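Local coordinates for protein beta-galactosidase (Geobacillus stearothermophilus, PDB 4OIF) that probably hydrolyses terminal non-reducing beta-D-galactose residues from beta-D-galactosides as a zinc-containing, trimeric member of glycoside hydrolase family 42, at residues 173-184 and 200-208. Numbering follows the deposited sequence.
Sequences REWLKKKYNHDL and YTDWSQIES
The indole of Trp203 lies between two aliphatic groups of segment 173-184, a worked example of how a flat aromatic can be held by CH-pi contacts on both faces. On one face sits Leu184 CD1, 3.5 Å from the centroid of the six-membered ring and 8° off its normal; on the opposite face Lys177 CG stands 3.7 Å from the same centroid. With its chain extended beyond CG, Lys177 runs obliquely across the indole, bringing CE 3.5 Å from Trp203 CG. Deeper in, Leu176 CD1 packs 3.7 Å from Ile206 CG2, and Leu187 of helix 184-191 touches both Trp203 and Ile206. Replacing Trp203 by an alanine would probably open a gap between Leu184 and Lys177 and leave both without their aromatic partner. The ring edge meets the backbone of His182, within the Schellman motif that ends helix 166-179, and of Asp183, the N-cap residue of helix 184-191.

Toward the polar edge, Lys177 NZ forms a salt bridge with Glu174. Arg173 CD passes 3.1 Å from Trp203 O, and the guanidinium gives two weak, bent bonds to Ile206 O, from NE at 2.9 Å and from NH2 at 3.2 Å. Its stronger partner is Glu170, salt-bridged to NH1. Asp202 OD1 closes an Asx turn by accepting from Ser204 N and also takes the Ser204 OG hydrogen, the two donors arriving from opposite faces of the carboxylate.

Both segments belong to the TIM-barrel family region, the Arg173 side chain about 9 Å from that of the zinc ligand Cys168. This suggests that loop 200-208 is held against the end of helix 166-179 and the start of helix 184-191 largely by apolar packing round one indole, with one bond, Ser204 OG to Gln99, reaching a neighbouring subunit of the trimer.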
# COMPACT_ATOMS: atom_id res chain seq x y z
N ARG A 173 10.25 11.75 -29.77
CA ARG A 173 11.51 12.29 -30.28
C ARG A 173 11.30 13.37 -31.34
O ARG A 173 11.95 14.42 -31.29
CB ARG A 173 12.38 11.17 -30.85
CG ARG A 173 13.18 10.47 -29.79
CD ARG A 173 14.00 9.34 -30.36
NE ARG A 173 14.19 8.33 -29.34
CZ ARG A 173 13.65 7.13 -29.38
NH1 ARG A 173 12.92 6.76 -30.43
NH2 ARG A 173 13.85 6.27 -28.38
N GLU A 174 10.38 13.13 -32.28
CA GLU A 174 10.11 14.14 -33.31
C GLU A 174 9.50 15.40 -32.70
O GLU A 174 9.83 16.53 -33.10
CB GLU A 174 9.19 13.57 -34.39
CG GLU A 174 9.88 12.53 -35.27
CD GLU A 174 11.15 13.08 -35.92
OE1 GLU A 174 11.07 14.19 -36.50
OE2 GLU A 174 12.21 12.41 -35.82
N TRP A 175 8.65 15.19 -31.70
CA TRP A 175 8.05 16.29 -30.94
C TRP A 175 9.13 17.14 -30.27
O TRP A 175 9.07 18.37 -30.30
CB TRP A 175 7.08 15.73 -29.91
CG TRP A 175 6.28 16.74 -29.14
CD1 TRP A 175 5.05 17.23 -29.47
CD2 TRP A 175 6.64 17.36 -27.89
NE1 TRP A 175 4.62 18.12 -28.50
CE2 TRP A 175 5.59 18.21 -27.53
CE3 TRP A 175 7.76 17.28 -27.05
CZ2 TRP A 175 5.61 18.98 -26.37
CZ3 TRP A 175 7.78 18.04 -25.89
CH2 TRP A 175 6.72 18.89 -25.56
N LEU A 176 10.11 16.47 -29.69
CA LEU A 176 11.17 17.16 -28.98
C LEU A 176 12.08 17.90 -29.95
O LEU A 176 12.56 19.00 -29.66
CB LEU A 176 11.98 16.17 -28.11
CG LEU A 176 11.35 15.73 -26.78
CD1 LEU A 176 12.18 14.62 -26.16
CD2 LEU A 176 11.22 16.89 -25.78
N LYS A 177 12.33 17.31 -31.12
CA LYS A 177 13.12 17.98 -32.13
C LYS A 177 12.43 19.27 -32.59
O LYS A 177 13.08 20.31 -32.70
CB LYS A 177 13.40 17.07 -33.32
CG LYS A 177 14.34 15.93 -33.00
CD LYS A 177 14.48 15.05 -34.21
CE LYS A 177 15.35 13.85 -33.93
NZ LYS A 177 15.26 12.88 -35.05
N LYS A 178 11.11 19.19 -32.83
CA LYS A 178 10.36 20.40 -33.16
C LYS A 178 10.46 21.43 -32.03
O LYS A 178 10.83 22.57 -32.28
CB LYS A 178 8.90 20.08 -33.45
CG LYS A 178 8.70 19.15 -34.65
CD LYS A 178 7.22 18.96 -34.99
CE LYS A 178 7.02 17.98 -36.16
NZ LYS A 178 7.07 16.54 -35.76
N LYS A 179 10.17 21.03 -30.80
CA LYS A 179 10.16 21.98 -29.69
C LYS A 179 11.49 22.70 -29.46
O LYS A 179 11.53 23.87 -29.07
CB LYS A 179 9.76 21.29 -28.39
CG LYS A 179 9.84 22.22 -27.18
CD LYS A 179 9.15 21.66 -25.95
CE LYS A 179 9.18 22.68 -24.82
NZ LYS A 179 8.34 22.28 -23.67
N TYR A 180 12.58 21.99 -29.69
CA TYR A 180 13.89 22.53 -29.35
C TYR A 180 14.71 22.83 -30.59
O TYR A 180 15.92 23.01 -30.52
CB TYR A 180 14.61 21.55 -28.42
CG TYR A 180 13.95 21.44 -27.06
CD1 TYR A 180 14.15 22.43 -26.11
CD2 TYR A 180 13.13 20.37 -26.73
CE1 TYR A 180 13.56 22.36 -24.87
CE2 TYR A 180 12.53 20.28 -25.49
CZ TYR A 180 12.75 21.29 -24.56
OH TYR A 180 12.17 21.25 -23.32
N ASN A 181 14.03 22.91 -31.73
CA ASN A 181 14.66 23.24 -32.99
C ASN A 181 15.87 22.35 -33.29
O ASN A 181 16.92 22.83 -33.68
CB ASN A 181 15.07 24.72 -33.01
CG ASN A 181 15.03 25.32 -34.41
OD1 ASN A 181 15.48 24.72 -35.38
ND2 ASN A 181 14.44 26.51 -34.51
N HIS A 182 15.69 21.05 -33.07
CA HIS A 182 16.73 20.05 -33.32
C HIS A 182 18.02 20.34 -32.58
O HIS A 182 19.08 19.81 -32.92
CB HIS A 182 17.02 19.95 -34.82
CG HIS A 182 15.86 19.44 -35.62
ND1 HIS A 182 15.81 18.15 -36.11
CD2 HIS A 182 14.71 20.04 -36.01
CE1 HIS A 182 14.67 17.98 -36.77
NE2 HIS A 182 13.99 19.11 -36.72
N ASP A 183 17.93 21.19 -31.56
CA ASP A 183 19.10 21.61 -30.80
C ASP A 183 19.24 20.81 -29.51
O ASP A 183 18.60 21.11 -28.50
CB ASP A 183 19.01 23.11 -30.50
CG ASP A 183 20.26 23.67 -29.85
OD1 ASP A 183 21.17 22.89 -29.49
OD2 ASP A 183 20.32 24.91 -29.69
N LEU A 184 20.09 19.79 -29.54
CA LEU A 184 20.28 18.92 -28.38
C LEU A 184 20.92 19.67 -27.20
O LEU A 184 20.64 19.36 -26.05
CB LEU A 184 21.11 17.70 -28.78
CG LEU A 184 20.87 16.36 -28.10
CD1 LEU A 184 19.40 16.00 -28.04
CD2 LEU A 184 21.63 15.29 -28.87
N TYR A 200 22.38 13.92 -22.92
CA TYR A 200 22.09 13.12 -24.10
C TYR A 200 22.99 13.56 -25.25
O TYR A 200 23.12 14.75 -25.52
CB TYR A 200 20.63 13.26 -24.51
CG TYR A 200 19.65 12.75 -23.47
CD1 TYR A 200 19.46 11.38 -23.27
CD2 TYR A 200 18.91 13.63 -22.70
CE1 TYR A 200 18.55 10.91 -22.32
CE2 TYR A 200 18.00 13.17 -21.76
CZ TYR A 200 17.82 11.81 -21.58
OH TYR A 200 16.92 11.36 -20.64
N THR A 201 23.60 12.60 -25.93
CA THR A 201 24.49 12.93 -27.03
C THR A 201 23.93 12.48 -28.38
O THR A 201 24.57 12.65 -29.41
CB THR A 201 25.90 12.33 -26.81
OG1 THR A 201 25.79 10.98 -26.34
CG2 THR A 201 26.66 13.15 -25.78
N ASP A 202 22.73 11.92 -28.37
CA ASP A 202 22.02 11.59 -29.61
C ASP A 202 20.54 11.47 -29.31
O ASP A 202 20.16 10.90 -28.29
CB ASP A 202 22.54 10.29 -30.23
CG ASP A 202 22.03 10.06 -31.65
OD1 ASP A 202 20.92 9.50 -31.84
OD2 ASP A 202 22.75 10.45 -32.59
N TRP A 203 19.71 12.00 -30.20
CA TRP A 203 18.26 11.96 -30.04
C TRP A 203 17.69 10.56 -29.83
O TRP A 203 16.67 10.39 -29.19
CB TRP A 203 17.57 12.59 -31.25
CG TRP A 203 17.82 14.04 -31.40
CD1 TRP A 203 18.73 14.64 -32.22
CD2 TRP A 203 17.15 15.10 -30.70
NE1 TRP A 203 18.66 16.00 -32.08
CE2 TRP A 203 17.71 16.31 -31.15
CE3 TRP A 203 16.14 15.13 -29.73
CZ2 TRP A 203 17.28 17.55 -30.67
CZ3 TRP A 203 15.72 16.37 -29.25
CH2 TRP A 203 16.29 17.56 -29.73
N SER A 204 18.37 9.55 -30.37
CA SER A 204 17.93 8.17 -30.20
C SER A 204 18.02 7.70 -28.76
O SER A 204 17.44 6.68 -28.40
CB SER A 204 18.75 7.24 -31.09
OG SER A 204 20.11 7.23 -30.68
N GLN A 205 18.76 8.42 -27.92
CA GLN A 205 18.92 8.00 -26.53
C GLN A 205 17.73 8.40 -25.68
O GLN A 205 17.41 7.75 -24.71
CB GLN A 205 20.20 8.59 -25.93
CG GLN A 205 21.49 7.99 -26.46
CD GLN A 205 22.65 8.94 -26.30
OE1 GLN A 205 22.50 10.01 -25.72
NE2 GLN A 205 23.80 8.56 -26.83
N ILE A 206 17.05 9.47 -26.07
CA ILE A 206 15.94 9.97 -25.28
C ILE A 206 14.70 9.06 -25.38
O ILE A 206 14.18 8.83 -26.46
CB ILE A 206 15.55 11.38 -25.72
CG1 ILE A 206 16.75 12.31 -25.56
CG2 ILE A 206 14.34 11.86 -24.93
CD1 ILE A 206 16.61 13.67 -26.23
N GLU A 207 14.26 8.53 -24.25
CA GLU A 207 13.01 7.78 -24.22
C GLU A 207 12.09 8.37 -23.15
O GLU A 207 12.54 9.14 -22.30
CB GLU A 207 13.26 6.27 -23.98
CG GLU A 207 14.50 5.92 -23.16
CD GLU A 207 15.00 4.48 -23.39
OE1 GLU A 207 15.70 3.93 -22.51
OE2 GLU A 207 14.70 3.91 -24.46
N SER A 208 10.82 8.01 -23.21
CA SER A 208 9.85 8.49 -22.22
C SER A 208 10.26 8.04 -20.82
O SER A 208 10.95 7.03 -20.67
CB SER A 208 8.47 7.96 -22.55
OG SER A 208 8.46 6.55 -22.46